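Local coordinates for conserved protein MTH689 (Methanothermobacter thermautotrophicus, PDB 2WNY) that is of unknown function but, as a DUF54 protein of the RNA-binding family encoded in the archaeal exosome superoperon, probably binds RNA, at residues Glu24-Ala29 with Thr53-Arg58; Asn32-Ala37 with Arg66-Lys71. The protein carries 1 engineered substitution. One frame throughout, in Å; residues are numbered along the deposited sequence.

Contact 1 of 2, residues Glu24-Ala29 with Thr53-Arg58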
# COMPACT_ATOMS: atom_id res chain seq x y z
N GLU A 24 9.71 13.98 -7.76
CA GLU A 24 8.59 14.74 -7.19
C GLU A 24 7.23 14.21 -7.62
O GLU A 24 6.31 14.15 -6.82
CB GLU A 24 8.68 16.23 -7.54
CG GLU A 24 9.56 17.01 -6.61
CD GLU A 24 9.53 18.50 -6.91
OE1 GLU A 24 8.80 19.23 -6.20
OE2 GLU A 24 10.23 18.92 -7.86
N LYS A 25 7.09 13.85 -8.89
CA LYS A 25 5.86 13.20 -9.37
C LYS A 25 5.64 11.80 -8.82
O LYS A 25 4.49 11.40 -8.61
CB LYS A 25 5.84 13.17 -10.89
CG LYS A 25 5.77 14.56 -11.47
CD LYS A 25 5.34 14.54 -12.92
CE LYS A 25 6.52 14.55 -13.83
NZ LYS A 25 6.11 14.58 -15.25
N VAL A 26 6.72 11.02 -8.64
CA VAL A 26 6.59 9.71 -8.01
C VAL A 26 6.04 9.89 -6.56
O VAL A 26 5.15 9.15 -6.12
CB VAL A 26 7.91 8.93 -8.05
CG1 VAL A 26 7.78 7.57 -7.31
CG2 VAL A 26 8.33 8.64 -9.53
N ILE A 27 6.58 10.87 -5.85
CA ILE A 27 6.15 11.15 -4.48
C ILE A 27 4.74 11.71 -4.51
O ILE A 27 3.92 11.34 -3.66
CB ILE A 27 7.14 12.09 -3.75
CG1 ILE A 27 8.40 11.31 -3.32
CG2 ILE A 27 6.49 12.69 -2.52
CD1 ILE A 27 9.59 12.21 -3.02
N GLU A 28 4.43 12.58 -5.48
CA GLU A 28 3.02 13.01 -5.62
C GLU A 28 2.07 11.81 -5.76
O GLU A 28 1.01 11.77 -5.13
CB GLU A 28 2.85 13.96 -6.81
CG GLU A 28 1.45 14.54 -6.96
CD GLU A 28 1.29 15.32 -8.26
OE1 GLU A 28 2.31 15.70 -8.87
OE2 GLU A 28 0.14 15.52 -8.70
N ALA A 29 2.44 10.83 -6.59
CA ALA A 29 1.66 9.59 -6.72
C ALA A 29 1.52 8.84 -5.38
O ALA A 29 0.43 8.45 -4.98
CB ALA A 29 2.27 8.68 -7.81
N THR A 53 16.06 4.72 -7.26
CA THR A 53 15.93 5.09 -5.88
C THR A 53 14.71 4.33 -5.40
O THR A 53 13.66 4.36 -6.03
CB THR A 53 15.68 6.59 -5.68
OG1 THR A 53 16.81 7.30 -6.17
CG2 THR A 53 15.54 6.91 -4.20
N VAL A 54 14.86 3.62 -4.29
CA VAL A 54 13.70 3.03 -3.62
C VAL A 54 13.22 4.03 -2.58
O VAL A 54 14.02 4.52 -1.78
CB VAL A 54 14.04 1.68 -2.94
CG1 VAL A 54 12.94 1.25 -1.97
CG2 VAL A 54 14.24 0.62 -3.99
N LEU A 55 11.93 4.34 -2.62
CA LEU A 55 11.29 5.15 -1.59
C LEU A 55 10.52 4.22 -0.68
O LEU A 55 9.57 3.57 -1.13
CB LEU A 55 10.33 6.18 -2.22
CG LEU A 55 11.02 7.11 -3.23
CD1 LEU A 55 9.95 7.87 -4.06
CD2 LEU A 55 11.98 8.09 -2.53
N ARG A 56 10.93 4.14 0.57
CA ARG A 56 10.36 3.23 1.56
C ARG A 56 9.91 3.96 2.82
O ARG A 56 10.47 4.99 3.20
CB ARG A 56 11.42 2.22 1.99
CG ARG A 56 11.57 1.01 1.15
CD ARG A 56 12.57 0.06 1.84
NE ARG A 56 13.45 -0.62 0.89
CZ ARG A 56 13.27 -1.85 0.41
NH1 ARG A 56 12.23 -2.58 0.80
NH2 ARG A 56 14.14 -2.35 -0.46
N GLY A 57 8.93 3.39 3.51
CA GLY A 57 8.52 3.91 4.81
C GLY A 57 7.72 2.87 5.54
O GLY A 57 7.23 1.89 4.94
N ARG A 58 7.66 3.04 6.85
CA ARG A 58 6.74 2.32 7.70
C ARG A 58 5.99 3.39 8.47
O ARG A 58 6.58 4.22 9.20
CB ARG A 58 7.46 1.33 8.62
CG ARG A 58 6.53 0.30 9.26
CD ARG A 58 7.28 -0.51 10.29
NE ARG A 58 6.45 -0.93 11.43
CZ ARG A 58 5.85 -0.11 12.30
NH1 ARG A 58 5.93 1.22 12.17
NH2 ARG A 58 5.14 -0.61 13.30

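Contact 2 of 2, residues Asn32-Ala37 with Arg66-Lys71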
# COMPACT_ATOMS: atom_id res chain seq x y z
N ASN A 32 -0.96 10.35 -3.14
CA ASN A 32 -2.36 10.09 -3.46
C ASN A 32 -2.82 8.77 -2.85
O ASN A 32 -3.97 8.39 -2.94
CB ASN A 32 -2.58 10.10 -4.97
CG ASN A 32 -2.61 11.50 -5.53
OD1 ASN A 32 -2.95 12.44 -4.83
ND2 ASN A 32 -2.23 11.66 -6.79
N VAL A 33 -1.89 8.05 -2.24
CA VAL A 33 -2.22 6.80 -1.59
C VAL A 33 -2.01 7.03 -0.10
O VAL A 33 -2.88 6.70 0.71
CB VAL A 33 -1.32 5.63 -2.09
CG1 VAL A 33 -1.60 4.34 -1.31
CG2 VAL A 33 -1.51 5.39 -3.61
N ILE A 34 -0.89 7.64 0.28
CA ILE A 34 -0.71 7.99 1.70
C ILE A 34 -0.33 9.46 1.79
O ILE A 34 0.85 9.79 1.65
CB ILE A 34 0.39 7.12 2.36
CG1 ILE A 34 0.04 5.63 2.26
CG2 ILE A 34 0.62 7.54 3.80
CD1 ILE A 34 1.19 4.69 2.66
N PRO A 35 -1.31 10.36 1.98
CA PRO A 35 -0.93 11.76 2.08
C PRO A 35 0.06 11.97 3.23
O PRO A 35 -0.06 11.34 4.26
CB PRO A 35 -2.26 12.46 2.41
CG PRO A 35 -3.28 11.59 1.67
CD PRO A 35 -2.78 10.20 2.05
N GLY A 36 1.03 12.83 3.01
CA GLY A 36 2.02 13.14 4.03
C GLY A 36 3.13 12.12 4.16
O GLY A 36 4.03 12.30 4.98
N ALA A 37 3.10 11.05 3.36
CA ALA A 37 4.18 10.07 3.49
C ALA A 37 5.51 10.76 3.20
O ALA A 37 5.62 11.57 2.28
CB ALA A 37 3.95 8.86 2.55
N ARG A 66 -5.80 6.23 9.74
CA ARG A 66 -7.24 6.32 9.72
C ARG A 66 -7.72 6.91 8.41
O ARG A 66 -8.72 6.44 7.84
CB ARG A 66 -7.77 7.05 10.95
CG ARG A 66 -7.57 6.21 12.24
CD ARG A 66 -8.16 6.90 13.47
NE ARG A 66 -9.60 6.67 13.60
CZ ARG A 66 -10.52 7.63 13.59
NH1 ARG A 66 -10.16 8.90 13.46
NH2 ARG A 66 -11.79 7.31 13.73
N GLU A 67 -7.03 7.94 7.92
CA GLU A 67 -7.35 8.52 6.61
C GLU A 67 -7.19 7.50 5.48
O GLU A 67 -7.96 7.46 4.51
CB GLU A 67 -6.44 9.73 6.33
CG GLU A 67 -6.68 10.35 4.94
CD GLU A 67 -6.15 11.77 4.79
OE1 GLU A 67 -5.64 12.35 5.77
OE2 GLU A 67 -6.26 12.31 3.67
N PHE A 68 -6.15 6.68 5.59
CA PHE A 68 -5.94 5.62 4.62
C PHE A 68 -7.13 4.63 4.62
O PHE A 68 -7.63 4.25 3.56
CB PHE A 68 -4.66 4.88 4.92
CG PHE A 68 -4.44 3.69 4.03
CD1 PHE A 68 -3.77 3.83 2.82
CD2 PHE A 68 -4.96 2.44 4.37
CE1 PHE A 68 -3.58 2.72 1.96
CE2 PHE A 68 -4.77 1.32 3.54
CZ PHE A 68 -4.09 1.46 2.33
N MET A 69 -7.54 4.20 5.81
CA MET A 69 -8.64 3.24 5.92
C MET A 69 -9.95 3.82 5.37
O MET A 69 -10.74 3.10 4.75
CB MET A 69 -8.83 2.75 7.36
CG MET A 69 -7.80 1.70 7.82
SD MET A 69 -7.57 0.30 6.68
CE MET A 69 -9.25 -0.40 6.81
N GLU A 70 -10.15 5.12 5.57
CA GLU A 70 -11.30 5.82 5.00
C GLU A 70 -11.31 5.67 3.47
O GLU A 70 -12.31 5.29 2.88
CB GLU A 70 -11.23 7.30 5.35
CG GLU A 70 -11.79 7.69 6.69
CD GLU A 70 -12.24 9.15 6.68
OE1 GLU A 70 -11.48 10.00 6.16
OE2 GLU A 70 -13.36 9.43 7.17
N LYS A 71 -10.18 5.96 2.83
CA LYS A 71 -10.09 5.88 1.37
C LYS A 71 -10.09 4.42 0.90
O LYS A 71 -10.76 4.07 -0.08
CB LYS A 71 -8.83 6.61 0.89
CG LYS A 71 -8.49 6.43 -0.59
CD LYS A 71 -9.42 7.21 -1.50
CE LYS A 71 -8.84 7.32 -2.90
NZ LYS A 71 -9.45 8.46 -3.61

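Contact 1 of 2, residues Glu24-Ala29 with Thr53-Arg58
Leu-55 reaches from its strand to helix 23-30 with a single methyl, CD1, which meets two neighbouring helix residues at once. CG1 of Ile-27 lies 3.8 Å from Leu-55 CD1, and CG1 of Val-26 approaches the same Leu-55 CD1 to 3.9 Å, so the contact is purely apolar and at ordinary van der Waals spacing. The backbones stay well apart, with 8.4 Å between the CA atoms of Ile-27 and Leu-55. Val-26 points its CB at the strand and offers the branch that stands opposite the backbone N (chi1 177°). In Ile-27 the CB does not point straight at the strand; CG1, beside the backbone N (chi1 -77°), swings inward to the leucine, and the isoleucine and leucine side chains cross at about a right angle. Val-26 meets Leu-55 at a slant instead. Two of the three side chains are buried, while Ile-27 keeps some exposure. The contact lays helix 23-30 over one face of the antiparallel sheet: Val-26 also touches Leu-15 and Leu-55 touches Val-17, both on strand 8-17, Ile-27 leans on Arg-41 of edge strand 40-45, and helix 99-103 packs beside Val-26 through Lys-99.

Contact 2 of 2, residues Asn32-Ala37 with Arg66-Lys71
Ile-34 and Phe-68 bring the backbones closest, their CA atoms 6.4 Å apart, where an irregular segment entering a type II beta turn (Ile-34 to Ala-37, closed by Ala-37 N to Ile-34 O) passes helix 62-76. The Phe-68 ring carries most of the contact. Its CG stands opposite the backbone N (chi1 175°), which brings the ring toward segment 32-37 although the CB does not point there. The carbonyl O of Val-33 sits at the ring edge, near its plane, 3.7 Å from Phe-68 CD1. The Val-33 side chain runs alongside the phenylalanine, pointing the same way, with its CG1 4.2 Å from Phe-68 CE1; Ile-34 adds CG1 at 4.3 Å from Phe-68 CD1. Toward the surface, Glu-67 and Pro-35 approach from opposite directions, and the extended glutamate brings OE2 to 3.7 Å from Pro-35 CG. Trp-107 closes the neighbourhood: its NE1 bonds to Asn-32 O, its ring meets that of Phe-68, and it receives Lys-71 in a cation-pi interaction. Beneath, Val-33 and Phe-68 both rest on Leu-118 of strand 115-122, while Ile-34 touches Tyr-13 and Phe-68 touches Ile-11 on strand 8-17.

In the fold
Contact 1 sets a helix against a strand of the sheet, whereas contact 2 sets the loop that follows this same helix against helix 62-76. Their centres lie about 14 Å apart, and their segments alternate along the chain: helix 23-30 leads into the loop that holds the turn, and strand 51-59 leads on to helix 62-76. Both contacts border strand 8-17, at different points along it. Both are mainly buried, contact 1 with Ile-27 partly exposed, contact 2 with Pro-35 and Glu-67 exposed at its margin. Contact 1 is small and entirely aliphatic. Contact 2 buries more surface, 194 against 106 Å², and is chemically mixed, grading from a buried aromatic centre to that proline-glutamate border.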